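PDB 3A32: threonine--tRNA ligase catalytic subunit from Aeropyrum pernix, which probably attaches threonine to tRNA(Thr) in two steps, activating the amino acid with ATP before transfer, and apparently lacks the domain for removing mischarged serine. Local coordinates for residues 170-181 and 303-313. Numbering follows the deposited sequence.
Sequences PGGRVIDVVYDV and IEEVYIIHRAL. With ZN (zinc ion), chain G.
Pro170 closes an antiparallel, non-hydrogen-bonded bridge with Val306, a place where proline, having no N-H, costs no bond to Val306; its CG lies 3.9 Å from CD1 of Ile303. At Gly171 the chain leaves the strand: its N donates a nearly straight bond of 2.7 Å to the carbonyl O of Glu305, reaching it from above the carbonyl plane. A side chain on Gly171 would run into the carboxylate of Glu305, so glycine suits the turn. That carboxylate, carried on an extended chain, takes the hydroxyl of Tyr307 on the anti lone pair of OE2, in the plane of the ring and 2.7 Å from OH, which ties down the hydroxyl end of the ring. The CA of Gly171 meets the edge of the same ring, while the side chain of Val174, in the first turn of the helix, crosses that of Tyr307 at about a right angle, CG2 3.8 Å from CD2 of Tyr307. A valine at Tyr307 would probably leave Glu305 without its hydroxyl partner and open a gap beside Gly171 and Val174. Val174 also reaches CD1 of Ile309, where Val177 and Val178 join it; the extended side chain of Ile309 (chi2 170°) rises from the strand to meet these short branched residues. Val181 ends the series: CG1, anti to its backbone N (chi1 173°), lies 3.7 Å from CD2 of Leu313, and both methyls touch CD of Arg311, whose guanidinium bonds Asp163 O, His63 and Tyr68. The helix thus runs along the strand at 19°, its axis 10.6 Å away, over the mostly antiparallel sheet of the class II synthetase core. Strand 306-316 lies between strands 159-170 and 273-284; helix 222-243 borders the helix, and beneath, His310 joins Cys112 and His166 on zinc.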
ATOM      1  N   PRO A 170     -12.893  26.632  -1.726  1.00 11.10           N
ATOM      2  CA  PRO A 170     -13.440  28.003  -1.650  1.00 11.44           C
ATOM      3  C   PRO A 170     -14.905  27.966  -1.324  1.00 11.27           C
ATOM      4  O   PRO A 170     -15.568  26.962  -1.601  1.00 11.75           O
ATOM      5  CB  PRO A 170     -13.276  28.519  -3.087  1.00 11.69           C
ATOM      6  CG  PRO A 170     -12.144  27.727  -3.643  1.00 11.61           C
ATOM      7  CD  PRO A 170     -12.404  26.337  -3.088  1.00 10.68           C
ATOM      8  N   GLY A 171     -15.415  29.063  -0.779  1.00 11.31           N
ATOM      9  CA  GLY A 171     -16.839  29.226  -0.501  1.00 11.51           C
ATOM     10  C   GLY A 171     -17.804  28.817  -1.602  1.00 12.72           C
ATOM     11  O   GLY A 171     -18.851  28.221  -1.321  1.00 13.09           O
ATOM     12  N   GLY A 172     -17.474  29.115  -2.855  1.00 12.93           N
ATOM     13  CA  GLY A 172     -18.360  28.767  -3.991  1.00 14.84           C
ATOM     14  C   GLY A 172     -18.625  27.287  -4.278  1.00 15.67           C
ATOM     15  O   GLY A 172     -19.581  26.931  -5.005  1.00 14.69           O
ATOM     16  N   ARG A 173     -17.778  26.422  -3.715  1.00 16.13           N
ATOM     17  CA  ARG A 173     -17.794  25.008  -4.052  1.00 16.78           C
ATOM     18  C   ARG A 173     -18.031  24.120  -2.790  1.00 15.94           C
ATOM     19  O   ARG A 173     -18.126  22.907  -2.890  1.00 15.15           O
ATOM     20  CB  ARG A 173     -16.459  24.678  -4.756  1.00 17.78           C
ATOM     21  CG  ARG A 173     -16.316  25.177  -6.271  1.00 23.37           C
ATOM     22  CD  ARG A 173     -17.136  24.304  -7.302  1.00 32.03           C
ATOM     23  NE  ARG A 173     -17.372  22.917  -6.828  1.00 42.02           N
ATOM     24  CZ  ARG A 173     -16.646  21.828  -7.154  1.00 46.86           C
ATOM     25  NH1 ARG A 173     -15.619  21.924  -8.011  1.00 48.12           N
ATOM     26  NH2 ARG A 173     -16.950  20.620  -6.630  1.00 45.81           N
ATOM     27  N   VAL A 174     -18.149  24.734  -1.607  1.00 15.39           N
ATOM     28  CA  VAL A 174     -18.059  23.980  -0.351  1.00 14.39           C
ATOM     29  C   VAL A 174     -19.254  23.023  -0.167  1.00 14.43           C
ATOM     30  O   VAL A 174     -19.063  21.857   0.249  1.00 13.65           O
ATOM     31  CB  VAL A 174     -17.767  24.878   0.924  1.00 15.42           C
ATOM     32  CG1 VAL A 174     -18.914  25.882   1.206  1.00 12.93           C
ATOM     33  CG2 VAL A 174     -17.490  24.005   2.185  1.00 15.36           C
ATOM     34  N   ILE A 175     -20.457  23.484  -0.507  1.00 13.31           N
ATOM     35  CA  ILE A 175     -21.654  22.638  -0.405  1.00 12.75           C
ATOM     36  C   ILE A 175     -21.509  21.363  -1.275  1.00 13.36           C
ATOM     37  O   ILE A 175     -21.806  20.228  -0.823  1.00 13.26           O
ATOM     38  CB  ILE A 175     -22.975  23.437  -0.735  1.00 13.14           C
ATOM     39  CG1 ILE A 175     -23.256  24.532   0.324  1.00 12.60           C
ATOM     40  CG2 ILE A 175     -24.162  22.487  -0.937  1.00 11.33           C
ATOM     41  CD1 ILE A 175     -24.348  25.586  -0.077  1.00 10.20           C
ATOM     42  N   ASP A 176     -21.020  21.541  -2.498  1.00 12.82           N
ATOM     43  CA  ASP A 176     -20.813  20.427  -3.427  1.00 13.16           C
ATOM     44  C   ASP A 176     -19.768  19.418  -2.902  1.00 12.89           C
ATOM     45  O   ASP A 176     -19.909  18.203  -3.095  1.00 12.64           O
ATOM     46  CB  ASP A 176     -20.312  20.960  -4.775  1.00 13.76           C
ATOM     47  CG  ASP A 176     -21.440  21.572  -5.687  1.00 15.75           C
ATOM     48  OD1 ASP A 176     -22.644  21.452  -5.433  1.00 16.13           O
ATOM     49  OD2 ASP A 176     -21.084  22.214  -6.685  1.00 19.16           O
ATOM     50  N   VAL A 177     -18.694  19.934  -2.303  1.00 11.29           N
ATOM     51  CA  VAL A 177     -17.659  19.117  -1.740  1.00 10.53           C
ATOM     52  C   VAL A 177     -18.202  18.254  -0.603  1.00  9.87           C
ATOM     53  O   VAL A 177     -17.959  17.035  -0.565  1.00 10.00           O
ATOM     54  CB  VAL A 177     -16.469  20.002  -1.273  1.00 11.63           C
ATOM     55  CG1 VAL A 177     -15.682  19.317  -0.176  1.00 11.57           C
ATOM     56  CG2 VAL A 177     -15.550  20.386  -2.492  1.00 12.03           C
ATOM     57  N   VAL A 178     -18.982  18.875   0.295  1.00  8.94           N
ATOM     58  CA  VAL A 178     -19.625  18.160   1.400  1.00  8.20           C
ATOM     59  C   VAL A 178     -20.532  17.050   0.897  1.00  9.43           C
ATOM     60  O   VAL A 178     -20.500  15.903   1.409  1.00  9.71           O
ATOM     61  CB  VAL A 178     -20.379  19.130   2.422  1.00  7.84           C
ATOM     62  CG1 VAL A 178     -21.067  18.317   3.561  1.00  5.66           C
ATOM     63  CG2 VAL A 178     -19.411  20.080   3.040  1.00  5.36           C
ATOM     64  N   TYR A 179     -21.357  17.399  -0.096  1.00 10.19           N
ATOM     65  CA  TYR A 179     -22.277  16.471  -0.692  1.00 10.89           C
ATOM     66  C   TYR A 179     -21.520  15.311  -1.356  1.00 10.92           C
ATOM     67  O   TYR A 179     -21.870  14.153  -1.159  1.00 11.36           O
ATOM     68  CB  TYR A 179     -23.191  17.198  -1.690  1.00 13.06           C
ATOM     69  CG  TYR A 179     -24.208  16.277  -2.309  1.00 15.31           C
ATOM     70  CD1 TYR A 179     -25.380  15.907  -1.610  1.00 15.45           C
ATOM     71  CD2 TYR A 179     -23.989  15.743  -3.580  1.00 16.44           C
ATOM     72  CE1 TYR A 179     -26.288  15.020  -2.183  1.00 16.41           C
ATOM     73  CE2 TYR A 179     -24.895  14.887  -4.162  1.00 16.42           C
ATOM     74  CZ  TYR A 179     -26.022  14.540  -3.472  1.00 16.80           C
ATOM     75  OH  TYR A 179     -26.871  13.665  -4.093  1.00 21.85           O
ATOM     76  N   ASP A 180     -20.488  15.629  -2.137  1.00  9.91           N
ATOM     77  CA  ASP A 180     -19.690  14.650  -2.831  1.00  9.06           C
ATOM     78  C   ASP A 180     -19.037  13.638  -1.904  1.00  8.90           C
ATOM     79  O   ASP A 180     -18.921  12.453  -2.276  1.00  8.67           O
ATOM     80  CB  ASP A 180     -18.601  15.332  -3.662  1.00  9.16           C
ATOM     81  CG  ASP A 180     -19.176  16.045  -4.945  1.00 12.28           C
ATOM     82  OD1 ASP A 180     -20.364  15.886  -5.276  1.00  9.28           O
ATOM     83  OD2 ASP A 180     -18.406  16.758  -5.622  1.00 15.79           O
ATOM     84  N   VAL A 181     -18.624  14.100  -0.711  1.00  8.36           N
ATOM     85  CA  VAL A 181     -18.013  13.201   0.291  1.00  7.40           C
ATOM     86  C   VAL A 181     -19.055  12.241   0.783  1.00  7.73           C
ATOM     87  O   VAL A 181     -18.766  11.052   0.894  1.00  7.46           O
ATOM     88  CB  VAL A 181     -17.304  13.943   1.454  1.00  7.40           C
ATOM     89  CG1 VAL A 181     -16.843  12.946   2.561  1.00  5.93           C
ATOM     90  CG2 VAL A 181     -16.083  14.711   0.902  1.00  5.02           C
ATOM     91  N   ILE A 303      -8.925  34.612  -2.801  1.00 19.32           N
ATOM     92  CA  ILE A 303     -10.127  34.062  -2.183  1.00 18.82           C
ATOM     93  C   ILE A 303     -10.157  34.414  -0.688  1.00 18.71           C
ATOM     94  O   ILE A 303      -9.221  34.134   0.041  1.00 18.30           O
ATOM     95  CB  ILE A 303     -10.229  32.533  -2.463  1.00 19.20           C
ATOM     96  CG1 ILE A 303     -10.544  32.313  -3.947  1.00 19.75           C
ATOM     97  CG2 ILE A 303     -11.287  31.856  -1.598  1.00 17.37           C
ATOM     98  CD1 ILE A 303     -10.168  30.985  -4.431  1.00 21.77           C
ATOM     99  N   GLU A 304     -11.252  35.033  -0.256  1.00 19.88           N
ATOM    100  CA  GLU A 304     -11.457  35.459   1.143  1.00 21.43           C
ATOM    101  C   GLU A 304     -12.283  34.399   1.904  1.00 19.87           C
ATOM    102  O   GLU A 304     -12.042  34.167   3.090  1.00 19.95           O
ATOM    103  CB  GLU A 304     -12.163  36.840   1.204  1.00 22.45           C
ATOM    104  CG  GLU A 304     -11.714  37.763   2.364  1.00 29.88           C
ATOM    105  CD  GLU A 304     -10.766  38.916   1.915  1.00 38.13           C
ATOM    106  OE1 GLU A 304     -11.259  39.950   1.398  1.00 42.42           O
ATOM    107  OE2 GLU A 304      -9.532  38.809   2.084  1.00 40.57           O
ATOM    108  N   GLU A 305     -13.243  33.772   1.214  1.00 17.71           N
ATOM    109  CA  GLU A 305     -14.046  32.689   1.787  1.00 16.92           C
ATOM    110  C   GLU A 305     -13.522  31.301   1.403  1.00 15.17           C
ATOM    111  O   GLU A 305     -13.666  30.878   0.286  1.00 15.03           O
ATOM    112  CB  GLU A 305     -15.519  32.799   1.397  1.00 16.76           C
ATOM    113  CG  GLU A 305     -16.430  32.151   2.445  1.00 18.46           C
ATOM    114  CD  GLU A 305     -17.850  31.868   1.944  1.00 23.40           C
ATOM    115  OE1 GLU A 305     -18.245  32.437   0.891  1.00 22.64           O
ATOM    116  OE2 GLU A 305     -18.565  31.057   2.612  1.00 21.36           O
ATOM    117  N   VAL A 306     -12.909  30.606   2.343  1.00 14.32           N
ATOM    118  CA  VAL A 306     -12.356  29.284   2.083  1.00 12.74           C
ATOM    119  C   VAL A 306     -12.527  28.421   3.345  1.00 12.85           C
ATOM    120  O   VAL A 306     -12.515  28.937   4.462  1.00 11.30           O
ATOM    121  CB  VAL A 306     -10.863  29.356   1.626  1.00 12.49           C
ATOM    122  CG1 VAL A 306      -9.960  29.856   2.736  1.00 11.95           C
ATOM    123  CG2 VAL A 306     -10.347  27.989   1.107  1.00 10.40           C
ATOM    124  N   TYR A 307     -12.660  27.105   3.154  1.00 12.31           N
ATOM    125  CA  TYR A 307     -12.815  26.163   4.271  1.00 11.52           C
ATOM    126  C   TYR A 307     -11.788  25.052   4.220  1.00 11.09           C
ATOM    127  O   TYR A 307     -11.383  24.625   3.136  1.00 10.76           O
ATOM    128  CB  TYR A 307     -14.253  25.571   4.292  1.00 11.53           C
ATOM    129  CG  TYR A 307     -15.297  26.664   4.462  1.00 12.33           C
ATOM    130  CD1 TYR A 307     -15.644  27.134   5.736  1.00 11.82           C
ATOM    131  CD2 TYR A 307     -15.870  27.287   3.342  1.00 11.73           C
ATOM    132  CE1 TYR A 307     -16.549  28.166   5.884  1.00 10.61           C
ATOM    133  CE2 TYR A 307     -16.779  28.310   3.478  1.00 10.52           C
ATOM    134  CZ  TYR A 307     -17.108  28.749   4.760  1.00 11.13           C
ATOM    135  OH  TYR A 307     -18.014  29.773   4.901  1.00 14.12           O
ATOM    136  N   ILE A 308     -11.395  24.594   5.409  1.00 10.39           N
ATOM    137  CA  ILE A 308     -10.491  23.478   5.603  1.00  9.66           C
ATOM    138  C   ILE A 308     -11.286  22.303   6.210  1.00  9.74           C
ATOM    139  O   ILE A 308     -11.992  22.440   7.236  1.00  9.51           O
ATOM    140  CB  ILE A 308      -9.297  23.867   6.499  1.00  8.97           C
ATOM    141  CG1 ILE A 308      -8.219  24.620   5.728  1.00 11.22           C
ATOM    142  CG2 ILE A 308      -8.601  22.617   7.013  1.00 11.45           C
ATOM    143  CD1 ILE A 308      -8.574  26.011   5.131  1.00 11.25           C
ATOM    144  N   ILE A 309     -11.196  21.151   5.552  1.00  8.01           N
ATOM    145  CA  ILE A 309     -11.976  20.019   5.971  1.00  6.36           C
ATOM    146  C   ILE A 309     -11.074  18.795   6.182  1.00  6.43           C
ATOM    147  O   ILE A 309     -10.207  18.507   5.363  1.00  5.84           O
ATOM    148  CB  ILE A 309     -13.127  19.719   4.944  1.00  5.82           C
ATOM    149  CG1 ILE A 309     -14.139  20.859   4.927  1.00  4.95           C
ATOM    150  CG2 ILE A 309     -13.806  18.364   5.248  1.00  4.60           C
ATOM    151  CD1 ILE A 309     -15.171  20.812   3.808  1.00  4.13           C
ATOM    152  N   HIS A 310     -11.286  18.122   7.303  1.00  6.25           N
ATOM    153  CA  HIS A 310     -10.822  16.755   7.552  1.00  6.64           C
ATOM    154  C   HIS A 310     -11.996  15.850   7.196  1.00  6.93           C
ATOM    155  O   HIS A 310     -13.122  16.158   7.575  1.00  7.03           O
ATOM    156  CB  HIS A 310     -10.632  16.514   9.050  1.00  6.79           C
ATOM    157  CG  HIS A 310      -9.774  17.518   9.760  1.00  8.78           C
ATOM    158  ND1 HIS A 310      -8.465  17.261  10.096  1.00  9.56           N
ATOM    159  CD2 HIS A 310     -10.057  18.748  10.264  1.00  9.48           C
ATOM    160  CE1 HIS A 310      -7.974  18.289  10.763  1.00  8.11           C
ATOM    161  NE2 HIS A 310      -8.926  19.200  10.889  1.00  8.86           N
ATOM    162  N   ARG A 311     -11.762  14.731   6.506  1.00  6.20           N
ATOM    163  CA  ARG A 311     -12.858  13.788   6.245  1.00  5.76           C
ATOM    164  C   ARG A 311     -12.367  12.358   6.153  1.00  5.56           C
ATOM    165  O   ARG A 311     -11.302  12.120   5.626  1.00  6.68           O
ATOM    166  CB  ARG A 311     -13.640  14.185   4.983  1.00  6.46           C
ATOM    167  CG  ARG A 311     -12.837  14.403   3.684  1.00  5.11           C
ATOM    168  CD  ARG A 311     -12.963  13.233   2.684  1.00  5.67           C
ATOM    169  NE  ARG A 311     -12.225  12.007   3.029  1.00  6.07           N
ATOM    170  CZ  ARG A 311     -12.229  10.895   2.281  1.00  5.98           C
ATOM    171  NH1 ARG A 311     -12.919  10.847   1.132  1.00  9.49           N
ATOM    172  NH2 ARG A 311     -11.534   9.829   2.670  1.00  5.57           N
ATOM    173  N   ALA A 312     -13.122  11.395   6.679  1.00  5.45           N
ATOM    174  CA  ALA A 312     -12.889   9.989   6.356  1.00  4.49           C
ATOM    175  C   ALA A 312     -14.239   9.412   5.989  1.00  4.80           C
ATOM    176  O   ALA A 312     -15.233   9.922   6.459  1.00  7.09           O
ATOM    177  CB  ALA A 312     -12.270   9.248   7.554  1.00  3.20           C
ATOM    178  N   LEU A 313     -14.283   8.326   5.220  1.00  4.81           N
ATOM    179  CA  LEU A 313     -15.532   7.623   4.908  1.00  5.31           C
ATOM    180  C   LEU A 313     -15.769   6.497   5.881  1.00  6.73           C
ATOM    181  O   LEU A 313     -16.852   6.377   6.391  1.00  8.16           O
ATOM    182  CB  LEU A 313     -15.566   7.084   3.463  1.00  4.19           C
ATOM    183  CG  LEU A 313     -15.113   8.021   2.316  1.00  5.17           C
ATOM    184  CD1 LEU A 313     -15.205   7.296   0.978  1.00  5.19           C
ATOM    185  CD2 LEU A 313     -15.897   9.346   2.233  1.00  3.47           C
TER
HETATM  186 ZN    ZN G 708      -7.126  15.751   9.662  1.00 11.72          ZN
HETATM  187  O   HOH W   1      -8.074  13.973   9.476  1.00 15.13           O